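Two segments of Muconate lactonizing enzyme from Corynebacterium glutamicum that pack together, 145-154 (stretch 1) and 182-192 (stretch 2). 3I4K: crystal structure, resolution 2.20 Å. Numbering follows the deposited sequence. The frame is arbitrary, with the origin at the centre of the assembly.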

# COMPACT_ATOMS: atom_id res chain seq x y z
N GLY A 145 7.47 -19.55 24.87
CA GLY A 145 7.56 -18.51 25.88
C GLY A 145 8.82 -18.85 26.66
O GLY A 145 9.48 -19.83 26.33
N VAL A 146 9.17 -18.06 27.68
CA VAL A 146 10.36 -18.36 28.45
C VAL A 146 10.15 -19.70 29.16
O VAL A 146 9.19 -19.86 29.91
CB VAL A 146 10.67 -17.23 29.47
CG1 VAL A 146 9.46 -16.94 30.33
CG2 VAL A 146 11.87 -17.61 30.33
N LEU A 147 11.03 -20.65 28.89
CA LEU A 147 10.94 -22.00 29.46
C LEU A 147 12.32 -22.50 29.86
O LEU A 147 13.32 -22.11 29.28
CB LEU A 147 10.40 -22.99 28.43
CG LEU A 147 9.00 -22.86 27.82
CD1 LEU A 147 8.98 -23.53 26.45
CD2 LEU A 147 7.99 -23.50 28.75
N PRO A 148 12.37 -23.41 30.85
CA PRO A 148 13.66 -23.96 31.28
C PRO A 148 14.28 -24.73 30.12
O PRO A 148 13.56 -25.23 29.25
CB PRO A 148 13.27 -24.87 32.45
CG PRO A 148 12.03 -24.20 33.00
CD PRO A 148 11.28 -23.83 31.75
N LEU A 149 15.61 -24.84 30.10
CA LEU A 149 16.31 -25.53 29.02
C LEU A 149 15.73 -26.88 28.58
O LEU A 149 15.51 -27.11 27.39
CB LEU A 149 17.77 -25.75 29.40
CG LEU A 149 18.53 -26.63 28.40
CD1 LEU A 149 18.56 -25.97 27.04
CD2 LEU A 149 19.95 -26.87 28.90
N ASP A 150 15.50 -27.76 29.55
CA ASP A 150 14.98 -29.10 29.27
C ASP A 150 13.57 -29.07 28.69
O ASP A 150 13.27 -29.80 27.75
CB ASP A 150 14.99 -29.94 30.56
CG ASP A 150 16.39 -30.10 31.14
OD1 ASP A 150 17.08 -29.07 31.35
OD2 ASP A 150 16.80 -31.25 31.40
N VAL A 151 12.71 -28.23 29.26
CA VAL A 151 11.34 -28.11 28.78
C VAL A 151 11.32 -27.60 27.34
O VAL A 151 10.57 -28.09 26.50
CB VAL A 151 10.54 -27.13 29.67
CG1 VAL A 151 9.09 -27.08 29.20
CG2 VAL A 151 10.61 -27.56 31.12
N ALA A 152 12.16 -26.60 27.06
CA ALA A 152 12.25 -26.02 25.72
C ALA A 152 12.68 -27.04 24.68
O ALA A 152 12.00 -27.22 23.66
CB ALA A 152 13.21 -24.85 25.74
N VAL A 153 13.81 -27.71 24.94
CA VAL A 153 14.32 -28.72 24.02
C VAL A 153 13.26 -29.79 23.78
O VAL A 153 13.12 -30.30 22.67
CB VAL A 153 15.57 -29.41 24.57
CG1 VAL A 153 16.05 -30.47 23.59
CG2 VAL A 153 16.67 -28.38 24.81
N ALA A 154 12.53 -30.13 24.83
CA ALA A 154 11.49 -31.14 24.74
C ALA A 154 10.36 -30.65 23.84
O ALA A 154 9.87 -31.40 22.98
CB ALA A 154 10.95 -31.46 26.13
N ARG A 182 22.90 -18.34 28.61
CA ARG A 182 23.37 -19.71 28.75
C ARG A 182 22.26 -20.68 28.35
O ARG A 182 22.49 -21.64 27.62
CB ARG A 182 23.80 -19.95 30.20
CG ARG A 182 25.00 -20.87 30.38
CD ARG A 182 26.06 -20.19 31.24
NE ARG A 182 25.48 -19.59 32.44
CZ ARG A 182 25.95 -18.51 33.05
NH1 ARG A 182 27.03 -17.90 32.58
NH2 ARG A 182 25.33 -18.02 34.12
N ARG A 183 21.05 -20.40 28.84
CA ARG A 183 19.87 -21.21 28.56
C ARG A 183 19.65 -21.36 27.06
O ARG A 183 19.48 -22.48 26.56
CB ARG A 183 18.65 -20.55 29.19
CG ARG A 183 17.34 -21.27 28.96
CD ARG A 183 16.18 -20.52 29.62
NE ARG A 183 15.92 -19.22 29.00
CZ ARG A 183 15.04 -19.02 28.02
NH1 ARG A 183 14.33 -20.04 27.54
NH2 ARG A 183 14.86 -17.80 27.53
N VAL A 184 19.67 -20.24 26.34
CA VAL A 184 19.45 -20.24 24.90
C VAL A 184 20.64 -20.81 24.12
O VAL A 184 20.46 -21.58 23.19
CB VAL A 184 19.14 -18.80 24.39
CG1 VAL A 184 19.09 -18.78 22.87
CG2 VAL A 184 17.80 -18.34 24.96
N ALA A 185 21.86 -20.43 24.51
CA ALA A 185 23.04 -20.94 23.83
C ALA A 185 23.05 -22.46 23.90
O ALA A 185 23.28 -23.14 22.90
CB ALA A 185 24.30 -20.37 24.45
N GLU A 186 22.80 -22.99 25.10
CA GLU A 186 22.79 -24.44 25.32
C GLU A 186 21.70 -25.12 24.51
O GLU A 186 21.89 -26.21 23.98
CB GLU A 186 22.61 -24.75 26.82
CG GLU A 186 23.89 -24.59 27.64
CD GLU A 186 23.69 -24.84 29.14
OE1 GLU A 186 23.06 -25.87 29.50
OE2 GLU A 186 24.16 -24.02 29.95
N LEU A 187 20.54 -24.48 24.43
CA LEU A 187 19.45 -25.04 23.66
C LEU A 187 19.81 -25.05 22.19
O LEU A 187 19.38 -25.93 21.44
CB LEU A 187 18.18 -24.23 23.89
CG LEU A 187 16.96 -24.56 23.04
CD1 LEU A 187 15.71 -24.07 23.74
CD2 LEU A 187 17.09 -23.91 21.67
N ALA A 188 20.62 -24.07 21.78
CA ALA A 188 21.04 -23.94 20.39
C ALA A 188 22.02 -25.04 20.00
O ALA A 188 22.05 -25.48 18.86
CB ALA A 188 21.67 -22.57 20.16
N ARG A 189 22.83 -25.48 20.96
CA ARG A 189 23.79 -26.53 20.68
C ARG A 189 23.11 -27.87 20.50
O ARG A 189 23.67 -28.79 19.90
CB ARG A 189 24.82 -26.63 21.81
CG ARG A 189 25.80 -25.48 21.81
CD ARG A 189 26.75 -25.54 22.99
NE ARG A 189 27.59 -24.34 23.06
CZ ARG A 189 27.12 -23.10 23.09
NH1 ARG A 189 25.81 -22.88 23.05
NH2 ARG A 189 27.95 -22.07 23.15
N GLU A 190 21.88 -27.98 21.00
CA GLU A 190 21.13 -29.23 20.90
C GLU A 190 20.05 -29.22 19.83
O GLU A 190 19.38 -30.22 19.63
CB GLU A 190 20.47 -29.56 22.23
CG GLU A 190 21.43 -29.84 23.37
CD GLU A 190 20.70 -30.37 24.58
OE1 GLU A 190 20.03 -31.41 24.46
OE2 GLU A 190 20.81 -29.74 25.66
N VAL A 191 19.88 -28.10 19.14
CA VAL A 191 18.83 -28.02 18.13
C VAL A 191 19.23 -27.21 16.90
O VAL A 191 18.71 -27.43 15.81
CB VAL A 191 17.54 -27.41 18.75
CG1 VAL A 191 16.43 -27.40 17.73
CG2 VAL A 191 17.12 -28.20 19.97
N GLY A 192 20.15 -26.27 17.10
CA GLY A 192 20.58 -25.40 16.01
C GLY A 192 21.04 -26.06 14.72
O GLY A 192 21.30 -25.37 13.73

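How are the two backbones arranged? Stretch 1 enters as an extended loop and turns into a helix at Leu 149, with Pro 148 at the N-cap position; most of stretch 2, from Arg 182, is helix that begins earlier in the chain. The two helices run in broadly the same direction, their axes 38° apart and 9.9 Å from each other at closest approach. The backbones come nearest at the start of the first helix, where the CA atoms of Leu 149 and Arg 183 lie 5.6 Å apart. Together the stretches bury 462 Å² of surface.

Which apolar side chains fill the space between the helices? Leu 187 is the common partner of three residues from stretch 1. Leu 187 CB lies 3.6 Å from Leu 149 CD1, Leu 187 CD1 is 3.3 Å from Ala 152 CB, and Leu 187 CG is 4.2 Å from Val 153 CG2. Leu 149, Ala 152 and Val 153 can share it because spacings of three and four residues return to nearly the same side of a helix. The small methyl of Ala 152 points toward stretch 2 and is in close contact with Leu 187. Further along, Val 153 CG1 reaches Val 191 CG2 at 4.4 Å, extending the apolar contact beyond Leu 187.

What bonds the loop to the second helix? The single hydrogen bond across the stretches runs from Arg 183 NH1 to Leu 147 O, at 2.9 Å with an N-H...acceptor angle of 132°. The CA-to-CB bond of Arg 183 points sideways to stretch 1, but the end of the side chain comes nearer: its extended first part (chi1 and chi2 both t) carries the guanidinium over to the loop. There the group meets a backbone carbonyl that lies ahead of the first helix. Val 146 CG2 sits over one face of the guanidinium, 4.1 Å from Arg 183 NH2, so the flat group has a methyl for company as well as a polar partner.

How do polar atoms and apolar side chains meet at the margins? Leu 149 turns its CD1 to the second helix backbone, 3.6 Å from Arg 183 O, an oxygen already accepting a hydrogen bond from Leu 187 N. Leu 149 CD2 approaches Glu 186 OE1 at 3.3 Å. One turn on, Glu 190 OE1 lies 4.2 Å from Val 153 CG1. These are van der Waals contacts, since the methyl groups offer the oxygens no conventional hydrogen-bond donor; both glutamates point their CA-to-CB bonds toward stretch 1 and line one margin of the apolar contact with their longer chains.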